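Local coordinates for protein ATPase associated with various cellular activities, AAA_5 (Staphylothermus marinus, PDB 6N0S) that probably hydrolyses ATP as the McrB motor of a restriction system, this piece being its N-terminal EVE-like, PUA-related domain, thought to bind nucleic acid, at residues A[10-21]-A[54-65]. Numbering follows the deposited sequence.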
loop_
_atom_site.group_PDB
_atom_site.type_symbol
_atom_site.label_atom_id
_atom_site.label_comp_id
_atom_site.label_asym_id
_atom_site.label_seq_id
_atom_site.Cartn_x
_atom_site.Cartn_y
_atom_site.Cartn_z
ATOM N N SER A 10 -9.817 10.354 4.043
ATOM C CA SER A 10 -10.752 9.538 3.278
ATOM C C SER A 10 -10.860 8.153 3.882
ATOM O O SER A 10 -9.923 7.644 4.512
ATOM C CB SER A 10 -10.335 9.407 1.806
ATOM O OG SER A 10 -11.261 8.625 1.056
ATOM N N LYS A 11 -12.013 7.533 3.649
ATOM C CA LYS A 11 -12.183 6.141 4.008
ATOM C C LYS A 11 -11.557 5.219 2.966
ATOM O O LYS A 11 -11.388 4.036 3.242
ATOM C CB LYS A 11 -13.674 5.822 4.174
ATOM C CG LYS A 11 -13.933 4.463 4.867
ATOM C CD LYS A 11 -15.417 4.158 5.049
ATOM C CE LYS A 11 -15.618 2.756 5.643
ATOM N NZ LYS A 11 -15.352 2.694 7.125
ATOM N N TYR A 12 -11.218 5.737 1.787
ATOM C CA TYR A 12 -10.779 4.945 0.648
ATOM C C TYR A 12 -9.422 5.459 0.207
ATOM O O TYR A 12 -9.284 6.657 -0.064
ATOM C CB TYR A 12 -11.790 5.045 -0.482
ATOM C CG TYR A 12 -13.177 4.700 0.019
ATOM C CD1 TYR A 12 -13.556 3.369 0.195
ATOM C CD2 TYR A 12 -14.086 5.699 0.354
ATOM C CE1 TYR A 12 -14.806 3.041 0.667
ATOM C CE2 TYR A 12 -15.350 5.383 0.824
ATOM C CZ TYR A 12 -15.701 4.061 0.981
ATOM O OH TYR A 12 -16.942 3.745 1.451
ATOM N N TRP A 13 -8.417 4.556 0.178
ATOM C CA TRP A 13 -7.050 4.879 -0.226
ATOM C C TRP A 13 -6.590 3.858 -1.248
ATOM O O TRP A 13 -7.108 2.730 -1.302
ATOM C CB TRP A 13 -6.068 4.906 0.976
ATOM C CG TRP A 13 -6.304 6.051 1.907
ATOM C CD1 TRP A 13 -7.365 6.232 2.724
ATOM C CD2 TRP A 13 -5.452 7.200 2.089
ATOM N NE1 TRP A 13 -7.228 7.421 3.414
ATOM C CE2 TRP A 13 -6.058 8.025 3.037
ATOM C CE3 TRP A 13 -4.228 7.584 1.551
ATOM C CZ2 TRP A 13 -5.481 9.233 3.450
ATOM C CZ3 TRP A 13 -3.653 8.731 1.967
ATOM C CH2 TRP A 13 -4.281 9.567 2.894
ATOM N N VAL A 14 -5.631 4.273 -2.084
ATOM C CA VAL A 14 -4.960 3.397 -3.054
ATOM C C VAL A 14 -3.504 3.226 -2.652
ATOM O O VAL A 14 -2.823 4.198 -2.336
ATOM C CB VAL A 14 -5.037 3.953 -4.482
ATOM C CG1 VAL A 14 -4.168 3.134 -5.448
ATOM C CG2 VAL A 14 -6.482 3.962 -4.987
ATOM N N GLU A 15 -3.038 1.998 -2.661
ATOM C CA GLU A 15 -1.622 1.685 -2.512
ATOM C C GLU A 15 -1.024 1.549 -3.909
ATOM O O GLU A 15 -1.480 0.713 -4.707
ATOM C CB GLU A 15 -1.429 0.381 -1.722
ATOM C CG GLU A 15 0.045 0.030 -1.463
ATOM C CD GLU A 15 0.331 -1.441 -1.137
ATOM O OE1 GLU A 15 -0.278 -2.345 -1.736
ATOM O OE2 GLU A 15 1.187 -1.688 -0.267
ATOM N N ILE A 16 0.021 2.329 -4.185
ATOM C CA ILE A 16 0.694 2.343 -5.478
ATOM C C ILE A 16 1.988 1.517 -5.400
ATOM O O ILE A 16 2.870 1.800 -4.584
ATOM C CB ILE A 16 0.965 3.788 -5.912
ATOM C CG1 ILE A 16 -0.365 4.531 -6.054
ATOM C CG2 ILE A 16 1.697 3.806 -7.258
ATOM C CD1 ILE A 16 -0.210 5.942 -6.015
ATOM N N ASN A 17 2.079 0.481 -6.224
ATOM C CA ASN A 17 3.238 -0.421 -6.320
ATOM C C ASN A 17 3.878 -0.165 -7.690
ATOM O O ASN A 17 3.458 -0.721 -8.704
ATOM C CB ASN A 17 2.797 -1.863 -6.146
ATOM C CG ASN A 17 2.184 -2.128 -4.771
ATOM O OD1 ASN A 17 2.896 -2.395 -3.821
ATOM N ND2 ASN A 17 0.852 -2.044 -4.671
ATOM N N ASN A 18 4.839 0.756 -7.722
ATOM C CA ASN A 18 5.405 1.281 -8.959
ATOM C C ASN A 18 6.797 0.764 -9.285
ATOM O O ASN A 18 7.368 1.173 -10.296
ATOM C CB ASN A 18 5.486 2.803 -8.872
ATOM C CG ASN A 18 4.750 3.483 -9.989
ATOM O OD1 ASN A 18 3.616 3.122 -10.324
ATOM N ND2 ASN A 18 5.399 4.470 -10.597
ATOM N N TRP A 19 7.387 -0.061 -8.440
ATOM C CA TRP A 19 8.775 -0.457 -8.591
ATOM C C TRP A 19 8.830 -1.915 -9.015
ATOM O O TRP A 19 7.881 -2.674 -8.806
ATOM C CB TRP A 19 9.554 -0.217 -7.285
ATOM C CG TRP A 19 9.519 1.254 -6.843
ATOM C CD1 TRP A 19 8.625 1.833 -5.965
ATOM C CD2 TRP A 19 10.395 2.321 -7.271
ATOM N NE1 TRP A 19 8.898 3.180 -5.831
ATOM C CE2 TRP A 19 9.967 3.507 -6.619
ATOM C CE3 TRP A 19 11.492 2.392 -8.137
ATOM C CZ2 TRP A 19 10.606 4.726 -6.792
ATOM C CZ3 TRP A 19 12.132 3.611 -8.309
ATOM C CH2 TRP A 19 11.683 4.766 -7.645
ATOM N N ILE A 20 9.950 -2.311 -9.635
ATOM C CA ILE A 20 10.086 -3.707 -10.056
ATOM C C ILE A 20 10.027 -4.577 -8.817
ATOM O O ILE A 20 10.643 -4.261 -7.794
ATOM C CB ILE A 20 11.398 -3.932 -10.830
ATOM C CG1 ILE A 20 11.398 -3.162 -12.146
ATOM C CG2 ILE A 20 11.617 -5.463 -11.122
ATOM C CD1 ILE A 20 12.787 -2.898 -12.674
ATOM N N LEU A 21 9.271 -5.658 -8.891
ATOM C CA LEU A 21 9.087 -6.559 -7.769
ATOM C C LEU A 21 9.262 -7.991 -8.240
ATOM O O LEU A 21 8.946 -8.302 -9.382
ATOM C CB LEU A 21 7.684 -6.412 -7.163
ATOM C CG LEU A 21 7.407 -5.136 -6.385
ATOM C CD1 LEU A 21 5.934 -5.115 -5.997
ATOM C CD2 LEU A 21 8.327 -5.038 -5.167
ATOM N N GLU A 54 -12.288 1.867 10.012
ATOM C CA GLU A 54 -11.899 0.866 9.030
ATOM C C GLU A 54 -11.761 1.544 7.672
ATOM O O GLU A 54 -12.634 2.316 7.272
ATOM C CB GLU A 54 -12.941 -0.254 9.004
ATOM C CG GLU A 54 -12.682 -1.311 7.966
ATOM C CD GLU A 54 -13.616 -2.532 8.063
ATOM O OE1 GLU A 54 -13.932 -2.987 9.187
ATOM O OE2 GLU A 54 -14.025 -3.040 6.993
ATOM N N LEU A 55 -10.656 1.312 6.979
ATOM C CA LEU A 55 -10.459 1.876 5.650
ATOM C C LEU A 55 -10.481 0.772 4.602
ATOM O O LEU A 55 -10.133 -0.382 4.882
ATOM C CB LEU A 55 -9.124 2.645 5.561
ATOM C CG LEU A 55 -8.759 3.675 6.615
ATOM C CD1 LEU A 55 -7.367 4.183 6.365
ATOM C CD2 LEU A 55 -9.747 4.844 6.596
ATOM N N LYS A 56 -10.914 1.128 3.396
ATOM C CA LYS A 56 -10.836 0.230 2.250
ATOM C C LYS A 56 -9.639 0.612 1.368
ATOM O O LYS A 56 -9.505 1.776 0.958
ATOM C CB LYS A 56 -12.117 0.287 1.414
ATOM C CG LYS A 56 -13.400 0.124 2.177
ATOM C CD LYS A 56 -13.725 -1.314 2.492
ATOM C CE LYS A 56 -14.077 -1.501 3.982
ATOM N NZ LYS A 56 -15.264 -0.730 4.429
ATOM N N ILE A 57 -8.784 -0.362 1.064
ATOM C CA ILE A 57 -7.557 -0.142 0.306
ATOM C C ILE A 57 -7.675 -0.849 -1.029
ATOM O O ILE A 57 -7.880 -2.071 -1.086
ATOM C CB ILE A 57 -6.327 -0.649 1.073
ATOM C CG1 ILE A 57 -6.304 -0.100 2.495
ATOM C CG2 ILE A 57 -5.032 -0.318 0.311
ATOM C CD1 ILE A 57 -6.190 1.359 2.632
ATOM N N ILE A 58 -7.557 -0.105 -2.095
ATOM C CA ILE A 58 -7.416 -0.688 -3.422
ATOM C C ILE A 58 -5.940 -0.714 -3.795
ATOM O O ILE A 58 -5.213 0.262 -3.584
ATOM C CB ILE A 58 -8.237 0.095 -4.448
ATOM C CG1 ILE A 58 -9.734 -0.025 -4.121
ATOM C CG2 ILE A 58 -7.947 -0.423 -5.815
ATOM C CD1 ILE A 58 -10.592 0.770 -5.117
ATOM N N HIS A 59 -5.496 -1.828 -4.364
ATOM C CA HIS A 59 -4.085 -2.077 -4.662
ATOM C C HIS A 59 -3.835 -1.886 -6.155
ATOM O O HIS A 59 -4.467 -2.545 -6.996
ATOM C CB HIS A 59 -3.676 -3.482 -4.198
ATOM C CG HIS A 59 -3.816 -3.666 -2.715
ATOM N ND1 HIS A 59 -2.837 -3.282 -1.826
ATOM C CD2 HIS A 59 -4.843 -4.133 -1.962
ATOM C CE1 HIS A 59 -3.245 -3.523 -0.590
ATOM N NE2 HIS A 59 -4.466 -4.026 -0.646
ATOM N N TYR A 60 -2.932 -0.971 -6.473
ATOM C CA TYR A 60 -2.595 -0.605 -7.842
ATOM C C TYR A 60 -1.158 -1.015 -8.148
ATOM O O TYR A 60 -0.265 -0.889 -7.298
ATOM C CB TYR A 60 -2.759 0.924 -8.023
ATOM C CG TYR A 60 -2.239 1.470 -9.332
ATOM C CD1 TYR A 60 -3.012 1.427 -10.479
ATOM C CD2 TYR A 60 -0.988 2.042 -9.414
ATOM C CE1 TYR A 60 -2.555 1.940 -11.669
ATOM C CE2 TYR A 60 -0.520 2.561 -10.600
ATOM C CZ TYR A 60 -1.302 2.490 -11.729
ATOM O OH TYR A 60 -0.835 2.986 -12.916
ATOM N N ILE A 61 -0.935 -1.423 -9.390
ATOM C CA ILE A 61 0.340 -1.912 -9.868
ATOM C C ILE A 61 0.772 -0.994 -10.999
ATOM O O ILE A 61 0.042 -0.845 -11.980
ATOM C CB ILE A 61 0.206 -3.363 -10.370
ATOM C CG1 ILE A 61 -0.462 -4.243 -9.314
ATOM C CG2 ILE A 61 1.511 -3.913 -10.735
ATOM C CD1 ILE A 61 0.310 -4.436 -8.037
ATOM N N GLY A 62 1.948 -0.378 -10.871
ATOM C CA GLY A 62 2.497 0.404 -11.970
ATOM C C GLY A 62 3.059 -0.483 -13.089
ATOM O O GLY A 62 3.277 -1.680 -12.932
ATOM N N SER A 63 3.321 0.134 -14.247
ATOM C CA SER A 63 3.765 -0.635 -15.413
ATOM C C SER A 63 5.071 -1.379 -15.147
ATOM O O SER A 63 5.259 -2.502 -15.628
ATOM C CB SER A 63 3.931 0.285 -16.621
ATOM O OG SER A 63 4.457 1.535 -16.233
ATOM N N ARG A 64 5.985 -0.779 -14.382
ATOM C CA ARG A 64 7.237 -1.467 -14.097
ATOM C C ARG A 64 7.067 -2.609 -13.107
ATOM O O ARG A 64 7.976 -3.429 -12.979
ATOM C CB ARG A 64 8.271 -0.475 -13.561
ATOM C CG ARG A 64 8.559 0.635 -14.533
ATOM C CD ARG A 64 9.932 1.252 -14.306
ATOM N NE ARG A 64 10.200 1.513 -12.897
ATOM C CZ ARG A 64 9.764 2.580 -12.235
ATOM N NH1 ARG A 64 9.005 3.483 -12.839
ATOM N NH2 ARG A 64 10.085 2.736 -10.958
ATOM N N ALA A 65 5.952 -2.672 -12.375
ATOM C CA ALA A 65 5.845 -3.660 -11.309
ATOM C C ALA A 65 5.505 -5.050 -11.830
ATOM O O ALA A 65 5.743 -6.042 -11.126
ATOM C CB ALA A 65 4.799 -3.216 -10.291
HETATM O O HOH W 1 -17.133 1.488 2.884
HETATM O O HOH W 2 5.602 1.478 -12.596
HETATM O O HOH W 3 2.119 3.974 -12.861
#
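E15 and H59 are a bridged pair of neighbouring parallel strands, 12-17 and 54-61, in the mixed sheet of this EVE-like domain, with both side chains on the same face, and they illustrate how a sheet can carry a polar cluster on one face. The ladder itself is regular: W13, E15 and N17 each give through N and accept through O, as in E15 N to I58 O (2.9 Å).

The side chain of E15 runs out from this frame. Its CB lies 3.9 Å from H59 ND1 and 4.2 Å from I57 CG2, a methyl that also sits over one face of the H59 ring. With CG anti to the backbone N (chi1 -177°) and the chain extended beyond it, the carboxylate is carried to the edge of the imidazole, the two planes 71° apart and CD 3.7 Å from H59 ND1. There OE1 accepts from H59 ND1 at 2.7 Å, a donor lying above the carboxylate plane, while N17 ND2 reaches it from the opposite face at 3.2 Å. The same amide also gives to Y60 O (3.1 Å). Beyond the pair, OE2 is hydrogen-bonded to Y165 OH and H59 NE2 to S77 OG. On the face of V14 and I16, by contrast, the side chains meet through carbon, V14 CG1 on Y60 CB and I16 CG2 on Y60 CD2.

Replacing E15 by alanine is likely to leave H59 ND1 and N17 ND2 without their shared acceptor and the imidazole freer to turn. One carboxylate oxygen gripped from opposite faces is consistent with holding ring and amide in fixed orientations.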